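Epoxide hydrolase (Aspergillus niger, PDB 3G02) probably catalyses the hydrolysis of epoxides to diols, as an alpha/beta hydrolase in a form evolved for enantioselectivity. Local coordinates at residues A[30-35]-A[302-307]; A[122-127]-A[296-301]. The protein carries 9 engineered substitutions. All blocks are in the same frame, centred on the assembly; numbering follows the deposited sequence.

Contact 1: residues A[30-35]-A[302-307]; sequences DDLKTL and YWLTES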
loop_
_atom_site.group_PDB
_atom_site.type_symbol
_atom_site.label_atom_id
_atom_site.label_comp_id
_atom_site.label_asym_id
_atom_site.label_seq_id
_atom_site.Cartn_x
_atom_site.Cartn_y
_atom_site.Cartn_z
ATOM N N ASP A 30 -20.997 -11.189 -15.596
ATOM C CA ASP A 30 -21.306 -10.007 -16.396
ATOM C C ASP A 30 -20.857 -8.742 -15.674
ATOM O O ASP A 30 -20.270 -7.852 -16.291
ATOM C CB ASP A 30 -22.809 -9.920 -16.688
ATOM C CG ASP A 30 -23.318 -11.067 -17.545
ATOM O OD1 ASP A 30 -22.504 -11.755 -18.207
ATOM O OD2 ASP A 30 -24.550 -11.278 -17.549
ATOM N N ASP A 31 -21.134 -8.679 -14.371
ATOM C CA ASP A 31 -20.755 -7.533 -13.546
ATOM C C ASP A 31 -19.240 -7.351 -13.559
ATOM O O ASP A 31 -18.746 -6.237 -13.723
ATOM C CB ASP A 31 -21.262 -7.696 -12.109
ATOM C CG ASP A 31 -21.382 -6.368 -11.372
ATOM O OD1 ASP A 31 -21.864 -5.389 -11.982
ATOM O OD2 ASP A 31 -21.015 -6.303 -10.179
ATOM N N LEU A 32 -18.512 -8.457 -13.411
ATOM C CA LEU A 32 -17.052 -8.422 -13.475
ATOM C C LEU A 32 -16.551 -7.852 -14.805
ATOM O O LEU A 32 -15.701 -6.967 -14.814
ATOM C CB LEU A 32 -16.453 -9.812 -13.198
ATOM C CG LEU A 32 -14.947 -10.022 -13.429
ATOM C CD1 LEU A 32 -14.102 -9.022 -12.632
ATOM C CD2 LEU A 32 -14.541 -11.448 -13.087
ATOM N N LYS A 33 -17.083 -8.337 -15.924
ATOM C CA LYS A 33 -16.629 -7.855 -17.228
ATOM C C LYS A 33 -16.980 -6.382 -17.465
ATOM O O LYS A 33 -16.190 -5.649 -18.062
ATOM C CB LYS A 33 -17.124 -8.757 -18.367
ATOM C CG LYS A 33 -16.607 -10.200 -18.286
ATOM C CD LYS A 33 -15.079 -10.294 -18.366
ATOM C CE LYS A 33 -14.565 -11.595 -17.749
ATOM N NZ LYS A 33 -14.940 -12.806 -18.532
ATOM N N THR A 34 -18.150 -5.954 -16.986
ATOM C CA THR A 34 -18.530 -4.539 -17.031
ATOM C C THR A 34 -17.530 -3.676 -16.259
ATOM O O THR A 34 -17.083 -2.644 -16.760
ATOM C CB THR A 34 -19.960 -4.324 -16.488
ATOM O OG1 THR A 34 -20.896 -4.929 -17.390
ATOM C CG2 THR A 34 -20.291 -2.835 -16.350
ATOM N N LEU A 35 -17.157 -4.120 -15.061
ATOM C CA LEU A 35 -16.236 -3.342 -14.236
ATOM C C LEU A 35 -14.799 -3.390 -14.754
ATOM O O LEU A 35 -14.062 -2.420 -14.603
ATOM C CB LEU A 35 -16.335 -3.742 -12.762
ATOM C CG LEU A 35 -17.717 -3.599 -12.099
ATOM C CD1 LEU A 35 -17.638 -3.930 -10.621
ATOM C CD2 LEU A 35 -18.326 -2.213 -12.309
ATOM N N TYR A 302 -10.545 -14.428 -6.340
ATOM C CA TYR A 302 -10.553 -13.469 -5.232
ATOM C C TYR A 302 -11.656 -12.425 -5.385
ATOM O O TYR A 302 -12.349 -12.092 -4.415
ATOM C CB TYR A 302 -9.197 -12.769 -5.118
ATOM C CG TYR A 302 -8.258 -13.381 -4.106
ATOM C CD1 TYR A 302 -7.981 -14.750 -4.110
ATOM C CD2 TYR A 302 -7.622 -12.584 -3.153
ATOM C CE1 TYR A 302 -7.110 -15.311 -3.180
ATOM C CE2 TYR A 302 -6.746 -13.133 -2.227
ATOM C CZ TYR A 302 -6.493 -14.496 -2.248
ATOM O OH TYR A 302 -5.628 -15.030 -1.327
ATOM N N TRP A 303 -11.822 -11.912 -6.603
ATOM C CA TRP A 303 -12.817 -10.870 -6.863
ATOM C C TRP A 303 -14.232 -11.362 -6.572
ATOM O O TRP A 303 -14.997 -10.714 -5.843
ATOM C CB TRP A 303 -12.737 -10.381 -8.311
ATOM C CG TRP A 303 -13.819 -9.386 -8.627
ATOM C CD1 TRP A 303 -15.014 -9.641 -9.244
ATOM C CD2 TRP A 303 -13.819 -7.988 -8.318
ATOM N NE1 TRP A 303 -15.752 -8.487 -9.344
ATOM C CE2 TRP A 303 -15.043 -7.455 -8.784
ATOM C CE3 TRP A 303 -12.902 -7.131 -7.689
ATOM C CZ2 TRP A 303 -15.372 -6.103 -8.651
ATOM C CZ3 TRP A 303 -13.233 -5.785 -7.551
ATOM C CH2 TRP A 303 -14.457 -5.286 -8.032
ATOM N N LEU A 304 -14.550 -12.524 -7.132
ATOM C CA LEU A 304 -15.902 -13.077 -7.073
ATOM C C LEU A 304 -16.314 -13.569 -5.689
ATOM O O LEU A 304 -17.496 -13.809 -5.441
ATOM C CB LEU A 304 -16.060 -14.189 -8.116
ATOM C CG LEU A 304 -15.938 -13.745 -9.578
ATOM C CD1 LEU A 304 -15.696 -14.935 -10.497
ATOM C CD2 LEU A 304 -17.185 -12.968 -10.009
ATOM N N THR A 305 -15.342 -13.705 -4.787
ATOM C CA THR A 305 -15.598 -14.162 -3.423
ATOM C C THR A 305 -15.308 -13.078 -2.382
ATOM O O THR A 305 -15.361 -13.338 -1.182
ATOM C CB THR A 305 -14.751 -15.401 -3.091
ATOM O OG1 THR A 305 -13.363 -15.096 -3.294
ATOM C CG2 THR A 305 -15.144 -16.581 -3.981
ATOM N N GLU A 306 -15.001 -11.866 -2.852
ATOM C CA GLU A 306 -14.635 -10.747 -1.970
ATOM C C GLU A 306 -13.586 -11.172 -0.941
ATOM O O GLU A 306 -13.686 -10.838 0.243
ATOM C CB GLU A 306 -15.876 -10.160 -1.280
ATOM C CG GLU A 306 -16.888 -9.552 -2.247
ATOM C CD GLU A 306 -18.168 -9.090 -1.570
ATOM O OE1 GLU A 306 -18.724 -9.846 -0.742
ATOM O OE2 GLU A 306 -18.625 -7.968 -1.875
ATOM N N SER A 307 -12.588 -11.915 -1.410
ATOM C CA SER A 307 -11.545 -12.468 -0.546
ATOM C C SER A 307 -10.653 -11.409 0.075
ATOM O O SER A 307 -10.384 -11.457 1.276
ATOM C CB SER A 307 -10.665 -13.447 -1.322
ATOM O OG SER A 307 -11.347 -14.657 -1.581
HETATM O O HOH W 1 -18.710 -7.284 -9.388
#

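Contact 2: residues A[122-127]-A[296-301]; sequences FVEFYP and LEMVSL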
loop_
_atom_site.group_PDB
_atom_site.type_symbol
_atom_site.label_atom_id
_atom_site.label_comp_id
_atom_site.label_asym_id
_atom_site.label_seq_id
_atom_site.Cartn_x
_atom_site.Cartn_y
_atom_site.Cartn_z
ATOM N N PHE A 122 -7.032 -22.540 -1.715
ATOM C CA PHE A 122 -7.077 -23.996 -1.827
ATOM C C PHE A 122 -6.672 -24.511 -3.215
ATOM O O PHE A 122 -6.120 -25.614 -3.341
ATOM C CB PHE A 122 -8.473 -24.519 -1.445
ATOM C CG PHE A 122 -9.538 -24.254 -2.478
ATOM C CD1 PHE A 122 -10.123 -22.996 -2.590
ATOM C CD2 PHE A 122 -9.961 -25.268 -3.338
ATOM C CE1 PHE A 122 -11.101 -22.752 -3.545
ATOM C CE2 PHE A 122 -10.938 -25.034 -4.296
ATOM C CZ PHE A 122 -11.515 -23.775 -4.402
ATOM N N VAL A 123 -6.919 -23.685 -4.230
ATOM C CA VAL A 123 -6.661 -24.031 -5.626
ATOM C C VAL A 123 -5.176 -24.297 -5.870
ATOM O O VAL A 123 -4.814 -25.117 -6.712
ATOM C CB VAL A 123 -7.168 -22.917 -6.575
ATOM C CG1 VAL A 123 -7.007 -23.320 -8.040
ATOM C CG2 VAL A 123 -8.625 -22.601 -6.282
ATOM N N GLU A 124 -4.319 -23.614 -5.120
ATOM C CA GLU A 124 -2.879 -23.805 -5.263
ATOM C C GLU A 124 -2.443 -25.255 -5.108
ATOM O O GLU A 124 -1.384 -25.642 -5.609
ATOM C CB GLU A 124 -2.128 -22.948 -4.258
ATOM C CG GLU A 124 -2.222 -21.478 -4.537
ATOM C CD GLU A 124 -1.423 -20.661 -3.553
ATOM O OE1 GLU A 124 -1.484 -20.956 -2.341
ATOM O OE2 GLU A 124 -0.737 -19.719 -3.991
ATOM N N PHE A 125 -3.241 -26.049 -4.399
ATOM C CA PHE A 125 -2.903 -27.447 -4.167
ATOM C C PHE A 125 -3.509 -28.412 -5.175
ATOM O O PHE A 125 -3.275 -29.616 -5.089
ATOM C CB PHE A 125 -3.258 -27.850 -2.728
ATOM C CG PHE A 125 -2.372 -27.213 -1.698
ATOM C CD1 PHE A 125 -1.092 -27.708 -1.468
ATOM C CD2 PHE A 125 -2.803 -26.103 -0.971
ATOM C CE1 PHE A 125 -0.252 -27.118 -0.528
ATOM C CE2 PHE A 125 -1.974 -25.507 -0.028
ATOM C CZ PHE A 125 -0.697 -26.015 0.196
ATOM N N TYR A 126 -4.273 -27.886 -6.132
ATOM C CA TYR A 126 -4.906 -28.733 -7.147
ATOM C C TYR A 126 -3.911 -29.544 -7.993
ATOM O O TYR A 126 -4.134 -30.733 -8.196
ATOM C CB TYR A 126 -5.891 -27.940 -8.015
ATOM C CG TYR A 126 -7.318 -27.966 -7.489
ATOM C CD1 TYR A 126 -7.587 -27.911 -6.115
ATOM C CD2 TYR A 126 -8.400 -28.032 -8.367
ATOM C CE1 TYR A 126 -8.893 -27.936 -5.634
ATOM C CE2 TYR A 126 -9.708 -28.050 -7.893
ATOM C CZ TYR A 126 -9.945 -28.008 -6.530
ATOM O OH TYR A 126 -11.240 -28.029 -6.065
ATOM N N PRO A 127 -2.815 -28.921 -8.487
ATOM C CA PRO A 127 -1.816 -29.753 -9.170
ATOM C C PRO A 127 -1.328 -30.949 -8.346
ATOM O O PRO A 127 -1.190 -32.047 -8.895
ATOM C CB PRO A 127 -0.680 -28.761 -9.454
ATOM C CG PRO A 127 -1.406 -27.469 -9.655
ATOM C CD PRO A 127 -2.441 -27.491 -8.551
ATOM N N LEU A 296 -5.197 -14.487 -14.118
ATOM C CA LEU A 296 -6.591 -14.063 -14.258
ATOM C C LEU A 296 -7.559 -14.959 -13.478
ATOM O O LEU A 296 -8.509 -14.460 -12.883
ATOM C CB LEU A 296 -7.007 -13.958 -15.732
ATOM C CG LEU A 296 -6.332 -12.843 -16.539
ATOM C CD1 LEU A 296 -6.825 -12.858 -17.984
ATOM C CD2 LEU A 296 -6.564 -11.466 -15.917
ATOM N N GLU A 297 -7.301 -16.266 -13.465
ATOM C CA GLU A 297 -8.102 -17.206 -12.683
ATOM C C GLU A 297 -8.052 -16.880 -11.191
ATOM O O GLU A 297 -9.087 -16.795 -10.529
ATOM C CB GLU A 297 -7.623 -18.649 -12.902
ATOM C CG GLU A 297 -8.001 -19.238 -14.254
ATOM C CD GLU A 297 -7.328 -20.575 -14.538
ATOM O OE1 GLU A 297 -6.461 -21.014 -13.754
ATOM O OE2 GLU A 297 -7.685 -21.195 -15.561
ATOM N N MET A 298 -6.841 -16.701 -10.665
ATOM C CA MET A 298 -6.659 -16.459 -9.230
ATOM C C MET A 298 -7.253 -15.129 -8.793
ATOM O O MET A 298 -7.892 -15.038 -7.745
ATOM C CB MET A 298 -5.181 -16.525 -8.834
ATOM C CG MET A 298 -4.507 -17.870 -9.097
ATOM S SD MET A 298 -5.428 -19.306 -8.495
ATOM C CE MET A 298 -4.116 -20.539 -8.446
ATOM N N VAL A 299 -7.033 -14.097 -9.601
ATOM C CA VAL A 299 -7.573 -12.774 -9.305
ATOM C C VAL A 299 -9.103 -12.763 -9.412
ATOM O O VAL A 299 -9.780 -12.201 -8.550
ATOM C CB VAL A 299 -6.917 -11.675 -10.182
ATOM C CG1 VAL A 299 -7.611 -10.336 -10.004
ATOM C CG2 VAL A 299 -5.431 -11.533 -9.837
ATOM N N SER A 300 -9.642 -13.402 -10.451
ATOM C CA SER A 300 -11.096 -13.506 -10.605
ATOM C C SER A 300 -11.723 -14.250 -9.433
ATOM O O SER A 300 -12.766 -13.846 -8.930
ATOM C CB SER A 300 -11.464 -14.195 -11.922
ATOM O OG SER A 300 -11.010 -13.433 -13.027
ATOM N N LEU A 301 -11.071 -15.327 -8.992
ATOM C CA LEU A 301 -11.521 -16.088 -7.831
ATOM C C LEU A 301 -11.601 -15.202 -6.587
ATOM O O LEU A 301 -12.604 -15.215 -5.876
ATOM C CB LEU A 301 -10.594 -17.282 -7.592
ATOM C CG LEU A 301 -10.806 -18.131 -6.336
ATOM C CD1 LEU A 301 -12.190 -18.788 -6.311
ATOM C CD2 LEU A 301 -9.695 -19.167 -6.228
#

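Contact 1: residues A[30-35]-A[302-307]
Leu32 on helix 26-38 lays a methyl over the indole of Trp303, near the C-terminal end of helix 292-304. Starting at the base, Leu32 CB stands 4.1 Å from Trp303 NE1. The chain then runs on with CG opposite the backbone N (chi1 171°) and forks outside the rim. One branch, Leu32 CD1, sits over the face of the five-membered ring, 3.8 Å from its centroid and 24° off the normal, a CH-pi contact. The other, CD2, reaches Leu304 CD2 at 4.3 Å. Leu35, one turn further along, meets the same indole at its rim: Leu35 CD1 comes to 3.7 Å from Trp303 CZ2, close to the ring plane. The indole N-H is satisfied by a water, which accepts from Trp303 NE1 at 3.2 Å and donates to Asp31 OD2 at 2.6 Å, adding a polar bridge beside the apolar contact. Pro271 touches Leu32, Leu35 and Trp303, and Lys40 of the second subunit packs on Leu35 and Trp303. Just beyond the indole, helix 292-304 ends in a Schellman motif: Ser307 N bonds to Tyr302 O and Glu306 N to Trp303 O, with Glu306 at positive phi as the C-prime residue.

Contact 2: residues A[122-127]-A[296-301]
This is a small, buried, apolar contact that joins lid to core in the alpha/beta hydrolase fold. On the core side is the 3-10 turn 122-125, which leads into helix 126-135, the helix that follows strand 110-115 in the chain. On the other is the middle of helix 292-304, part of the mostly helical insertion between strands 209-214 and 340-345 that forms the lid in this family. Val123 is its centre, and in the conformer described its two methyls go to different partners. There CG2 meets Leu301 CD2 at 3.6 Å, the closest approach between the segments, with the two side chains running past each other in opposite senses. CG1, which lies opposite the backbone N (chi1 -175°), faces Met298 CE at 4.0 Å. Met298 starts off to one side of the turn, and a bend at chi2 (-49°) brings its thioether arm round, so that the terminal methyl rather than the sulfur does the touching. Met298 CE is also 4.4 Å from Glu124 CG, a looser approach in the given conformer. Glu124 brings the contact close to the predicted active site: its side chain is about 6 Å from that of His375, predicted to be a proton donor, and touches Phe376. Around the contact, helix 75-82 supplies Phe78 and Leu82 against Val123, helix 271-284 sets Tyr282 against Met298, and helix 59-71 is tied to helix 292-304 by a hydrogen bond between Trp69 NE1 and Ser300 OG; Phe122 meets His98 of strand 95-102 edge-to-face.

Both contacts use helix 292-304, contact 2 through residues 296-301 and contact 1 through the C-terminal end that follows directly. Their centres are 15 Å apart, and they touch where Leu32 CD2 packs 4.1 Å from Ser300 OG. Along the chain, contact 2 is nested within the loop closed by contact 1. They differ in depth: the centre of contact 2 lies about 10 Å from the centre of the chain, that of contact 1 about 21 Å, where the second subunit comes within reach. Contact 2 is the one near the predicted active site, the side chains of Glu124 and the predicted nucleophile Asp193 being about 7 Å apart, whereas contact 1 lies away from it.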